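Local coordinates for protein PHOX (Pseudomonas fluorescens, PDB 4A9V) that catalyses the hydrolysis of phosphate monoesters as an alkaline phosphatase, using a complex iron-calcium cofactor held by a beta-propeller, at residues V450-S456 and I469-F475; G55-E61 and R111-C116. All coordinates share one frame; numbering follows the deposited sequence.

In the fold
Along the chain contact 2 closes before contact 1 opens, and the two lie on opposite sides of the chain's centre, 41 Å apart between centres and about 27 Å between nearest atoms. They share no sheet. Contact 2 joins helices 57-60 and 107-115, which flank the four-stranded sheet 68-76, 82-89, 118-127 and 130-144; Asp69 and Glu90, which line the mu-oxo-diiron pocket, lie in its first strand and just after its second. Contact 1 lies in the passage from strand 443-451 to strand 478-483, which carries the calcium ligand Asp479. Their centres lie 24 and 22 Å (contacts 1 and 2) from that of the chain, towards the outside of a propeller whose separate sheets supply residues to one cofactor site.

Contact 1 of 2, residues V450-S456 and I469-F475; sequences VVAGNPS and ITPQNMF
Asn454 OD1 stands 3.2 Å from Met474 SD, a close oxygen-sulfur approach. The CG-SD···OD1 angle of about 165° puts the oxygen almost on the backward extension of the CG-SD bond, where a thioether sulfur is expected to be poorest in electrons, consistent with a chalcogen-type contact. Met474 reaches this point because CG lies between its own N and carbonyl carbon (chi1 56°) and the chain beyond is fully extended. The amide is held by neighbours: ND2 donates to the carbonyls of Asp502 and Ala504, while OD1 accepts from Val457 N and weakly from Ser456 N.

No direct hydrogen bond joins the segments. Instead one water accepts from both Gly453 N and Phe475 N, 3.0 Å each, above one face of the Phe475 ring but offset toward its rim, and a second links Ser456 OG with Pro471 O. Apolar contacts account for much of the rest. Ile469 uses separate branches: CD1 meets Val450 CG2 at 3.6 Å, with the two side chains at about a right angle, and CG2 lies 3.7 Å from Pro455 CD. Pro455 CG rests 3.5 Å from Thr470 C, at the Thr470-Pro471 peptide link. Val450 CG1 comes to the edge of the Phe475 ring.

The 469-475 segment holds its own shape, since Asn473 OD1 accepts a nearly straight bond from Thr470 N (171°) and Thr470 OG1 accepts from Asn473 N in an ST motif. Phe475 leads towards strand 478-483, its side chain about 9 Å from that of the calcium ligand Asp479. This is a loop crossing between successive sheets of a beta-propeller.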
# COMPACT_ATOMS: atom_id res chain seq x y z
N VAL A 450 -7.44 10.94 14.59
CA VAL A 450 -7.97 12.13 13.93
C VAL A 450 -9.18 11.73 13.10
O VAL A 450 -9.25 10.61 12.60
CB VAL A 450 -6.89 12.84 13.07
CG1 VAL A 450 -6.50 12.00 11.87
CG2 VAL A 450 -7.37 14.22 12.64
N VAL A 451 -10.14 12.64 13.01
CA VAL A 451 -11.24 12.52 12.07
C VAL A 451 -11.12 13.67 11.07
O VAL A 451 -11.22 14.83 11.46
CB VAL A 451 -12.61 12.57 12.78
CG1 VAL A 451 -13.72 12.35 11.77
CG2 VAL A 451 -12.67 11.54 13.90
N ALA A 452 -10.72 13.36 9.84
CA ALA A 452 -10.51 14.40 8.86
C ALA A 452 -11.82 15.10 8.54
O ALA A 452 -12.90 14.51 8.65
CB ALA A 452 -9.87 13.83 7.61
N GLY A 453 -11.73 16.36 8.14
CA GLY A 453 -12.91 17.11 7.77
C GLY A 453 -12.54 18.47 7.22
O GLY A 453 -11.36 18.79 7.06
N ASN A 454 -13.56 19.26 6.93
CA ASN A 454 -13.36 20.60 6.40
C ASN A 454 -14.08 21.61 7.28
O ASN A 454 -15.26 21.87 7.10
CB ASN A 454 -13.87 20.71 4.97
CG ASN A 454 -13.43 21.99 4.29
OD1 ASN A 454 -13.34 23.04 4.94
ND2 ASN A 454 -13.07 21.90 3.02
N PRO A 455 -13.37 22.15 8.28
CA PRO A 455 -14.01 23.09 9.22
C PRO A 455 -14.23 24.47 8.62
O PRO A 455 -14.92 25.29 9.23
CB PRO A 455 -13.01 23.16 10.38
CG PRO A 455 -11.70 22.76 9.79
CD PRO A 455 -12.03 21.75 8.74
N SER A 456 -13.74 24.72 7.41
CA SER A 456 -14.06 25.95 6.70
C SER A 456 -15.45 25.88 6.07
O SER A 456 -16.21 26.85 6.11
CB SER A 456 -13.01 26.23 5.62
OG SER A 456 -11.80 26.67 6.20
N ILE A 469 -8.04 19.05 13.59
CA ILE A 469 -8.16 19.58 12.24
C ILE A 469 -8.59 21.04 12.31
O ILE A 469 -9.56 21.38 12.98
CB ILE A 469 -9.21 18.78 11.43
CG1 ILE A 469 -8.79 17.32 11.27
CG2 ILE A 469 -9.43 19.43 10.07
CD1 ILE A 469 -7.47 17.13 10.53
N THR A 470 -7.92 21.88 11.53
CA THR A 470 -8.21 23.30 11.46
C THR A 470 -8.34 23.74 10.01
O THR A 470 -7.88 23.04 9.11
CB THR A 470 -7.08 24.12 12.11
OG1 THR A 470 -5.93 24.07 11.27
CG2 THR A 470 -6.75 23.60 13.50
N PRO A 471 -8.81 24.98 9.79
CA PRO A 471 -8.82 25.46 8.42
C PRO A 471 -7.43 25.57 7.80
O PRO A 471 -7.30 25.50 6.58
CB PRO A 471 -9.49 26.83 8.54
CG PRO A 471 -10.44 26.64 9.67
CD PRO A 471 -9.67 25.81 10.66
N GLN A 472 -6.40 25.70 8.63
CA GLN A 472 -5.04 25.79 8.12
C GLN A 472 -4.49 24.44 7.66
O GLN A 472 -3.85 24.38 6.61
CB GLN A 472 -4.10 26.43 9.13
CG GLN A 472 -2.77 26.84 8.52
CD GLN A 472 -1.84 25.67 8.22
OE1 GLN A 472 -1.85 24.66 8.92
NE2 GLN A 472 -0.97 25.84 7.23
N ASN A 473 -4.73 23.37 8.41
CA ASN A 473 -4.04 22.09 8.19
C ASN A 473 -4.88 21.01 7.52
O ASN A 473 -4.41 19.89 7.33
CB ASN A 473 -3.44 21.55 9.49
CG ASN A 473 -4.49 20.95 10.42
OD1 ASN A 473 -5.68 20.96 10.10
ND2 ASN A 473 -4.06 20.49 11.59
N MET A 474 -6.09 21.36 7.10
CA MET A 474 -7.04 20.33 6.72
C MET A 474 -6.65 19.59 5.44
O MET A 474 -6.04 20.14 4.52
CB MET A 474 -8.45 20.92 6.60
CG MET A 474 -8.54 22.08 5.64
SD MET A 474 -10.24 22.68 5.56
CE MET A 474 -10.05 23.96 4.33
N PHE A 475 -7.09 18.34 5.38
CA PHE A 475 -6.76 17.41 4.30
C PHE A 475 -7.88 16.38 4.18
O PHE A 475 -8.77 16.32 5.04
CB PHE A 475 -5.43 16.71 4.60
CG PHE A 475 -5.43 15.91 5.88
CD1 PHE A 475 -5.14 16.51 7.10
CD2 PHE A 475 -5.77 14.56 5.86
CE1 PHE A 475 -5.17 15.77 8.27
CE2 PHE A 475 -5.81 13.83 7.04
CZ PHE A 475 -5.52 14.44 8.24
O HOH W 1 -8.97 17.32 7.51
O HOH W 2 -8.97 27.13 5.04

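Contact 2 of 2, residues G55-E61 and R111-C116; sequences GTAAAQE and RKALAC
Ala57 and Lys112 bring their backbones unusually close, CA to CA 3.9 Å, and the gap is still just 5.0 Å between the CA atoms of Glu61 and Ala115; this pairing shows the segments running in the same direction. The alanines at the closest points are consistent with this: Ala57 CB lies 3.6 Å from Lys112 N, and Ala115 CB fits against the CG atoms of both Gln60 and Glu61. Thr56 is the N-cap of helix 57-60, its OG1 accepting from Ala59 N. That short helix precedes the first strand, 68-76, of a four-stranded antiparallel propeller sheet, while helix 107-115 lies in the connection between its second and third strands. Arg111, extended from CG to NE, grips Glu61 side-on: NE donates to OE2 and NH2 to OE1, each 2.9 Å. Both oxygens lie near the guanidinium plane, although the carboxylate is turned 47° from it, and NE meets OE2 from above the carboxylate plane. A water bridges Glu61 OE2 to Arg111 O, and Glu108 pairs with Arg111 NH1. Lys112, fully extended, carries NZ to Gly55 O at 2.7 Å and also to Leu97 O. Gln60 OE1, 3.6 Å from Cys116 SG, accepts from Trp38 NE1.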
# COMPACT_ATOMS: atom_id res chain seq x y z
N GLY A 55 8.38 3.01 -26.54
CA GLY A 55 9.18 2.00 -25.86
C GLY A 55 8.50 0.64 -25.89
O GLY A 55 7.27 0.54 -25.85
N THR A 56 9.29 -0.41 -25.98
CA THR A 56 8.75 -1.76 -26.08
C THR A 56 8.41 -2.36 -24.71
O THR A 56 8.91 -1.91 -23.68
CB THR A 56 9.73 -2.70 -26.80
OG1 THR A 56 10.90 -2.83 -25.99
CG2 THR A 56 10.11 -2.15 -28.17
N ALA A 57 7.65 -3.45 -24.73
CA ALA A 57 7.42 -4.24 -23.53
C ALA A 57 8.73 -4.76 -22.95
O ALA A 57 8.95 -4.69 -21.75
CB ALA A 57 6.49 -5.40 -23.83
N ALA A 58 9.60 -5.27 -23.82
CA ALA A 58 10.88 -5.81 -23.36
C ALA A 58 11.72 -4.74 -22.67
O ALA A 58 12.38 -5.01 -21.67
CB ALA A 58 11.64 -6.42 -24.51
N ALA A 59 11.69 -3.52 -23.19
CA ALA A 59 12.38 -2.41 -22.54
C ALA A 59 11.76 -2.11 -21.18
O ALA A 59 12.47 -1.89 -20.21
CB ALA A 59 12.36 -1.17 -23.41
N GLN A 60 10.44 -2.11 -21.09
CA GLN A 60 9.78 -1.77 -19.84
C GLN A 60 10.09 -2.82 -18.76
O GLN A 60 10.17 -2.47 -17.58
CB GLN A 60 8.28 -1.61 -20.03
CG GLN A 60 7.52 -1.23 -18.76
CD GLN A 60 7.92 0.12 -18.20
OE1 GLN A 60 7.51 1.17 -18.70
NE2 GLN A 60 8.72 0.11 -17.15
N GLU A 61 10.36 -4.05 -19.18
CA GLU A 61 10.75 -5.11 -18.24
C GLU A 61 12.11 -4.89 -17.60
O GLU A 61 12.43 -5.55 -16.61
CB GLU A 61 10.70 -6.48 -18.92
CG GLU A 61 9.27 -6.92 -19.23
CD GLU A 61 9.16 -8.18 -20.07
OE1 GLU A 61 10.16 -8.63 -20.67
OE2 GLU A 61 8.01 -8.63 -20.30
N ARG A 111 1.52 -7.22 -22.51
CA ARG A 111 2.82 -7.50 -21.92
C ARG A 111 3.49 -6.23 -21.39
O ARG A 111 4.09 -6.22 -20.32
CB ARG A 111 3.71 -8.17 -22.96
CG ARG A 111 5.08 -8.56 -22.43
CD ARG A 111 5.98 -9.01 -23.55
NE ARG A 111 7.36 -9.09 -23.10
CZ ARG A 111 8.39 -9.33 -23.90
NH1 ARG A 111 8.20 -9.50 -25.20
NH2 ARG A 111 9.62 -9.41 -23.40
N LYS A 112 3.36 -5.14 -22.13
CA LYS A 112 3.96 -3.87 -21.75
C LYS A 112 3.32 -3.30 -20.48
O LYS A 112 4.01 -2.77 -19.61
CB LYS A 112 3.85 -2.89 -22.90
CG LYS A 112 4.47 -1.53 -22.67
CD LYS A 112 4.53 -0.75 -23.97
CE LYS A 112 4.76 0.73 -23.73
NZ LYS A 112 4.91 1.48 -25.00
N ALA A 113 2.00 -3.43 -20.35
CA ALA A 113 1.30 -3.01 -19.13
C ALA A 113 1.72 -3.86 -17.94
O ALA A 113 2.02 -3.34 -16.87
CB ALA A 113 -0.21 -3.07 -19.33
N LEU A 114 1.77 -5.17 -18.12
CA LEU A 114 2.21 -6.06 -17.04
C LEU A 114 3.66 -5.76 -16.63
O LEU A 114 4.01 -5.85 -15.45
CB LEU A 114 2.07 -7.51 -17.49
CG LEU A 114 0.66 -8.07 -17.35
CD1 LEU A 114 0.44 -9.24 -18.30
CD2 LEU A 114 0.36 -8.49 -15.93
N ALA A 115 4.47 -5.33 -17.59
CA ALA A 115 5.86 -4.98 -17.34
C ALA A 115 5.99 -3.76 -16.43
O ALA A 115 7.01 -3.59 -15.76
CB ALA A 115 6.58 -4.73 -18.65
N CYS A 116 5.00 -2.88 -16.48
CA CYS A 116 5.00 -1.67 -15.66
C CYS A 116 4.79 -1.93 -14.18
O CYS A 116 4.99 -1.03 -13.39
CB CYS A 116 3.89 -0.74 -16.12
SG CYS A 116 4.17 0.13 -17.67
O HOH W 3 5.50 -8.42 -18.98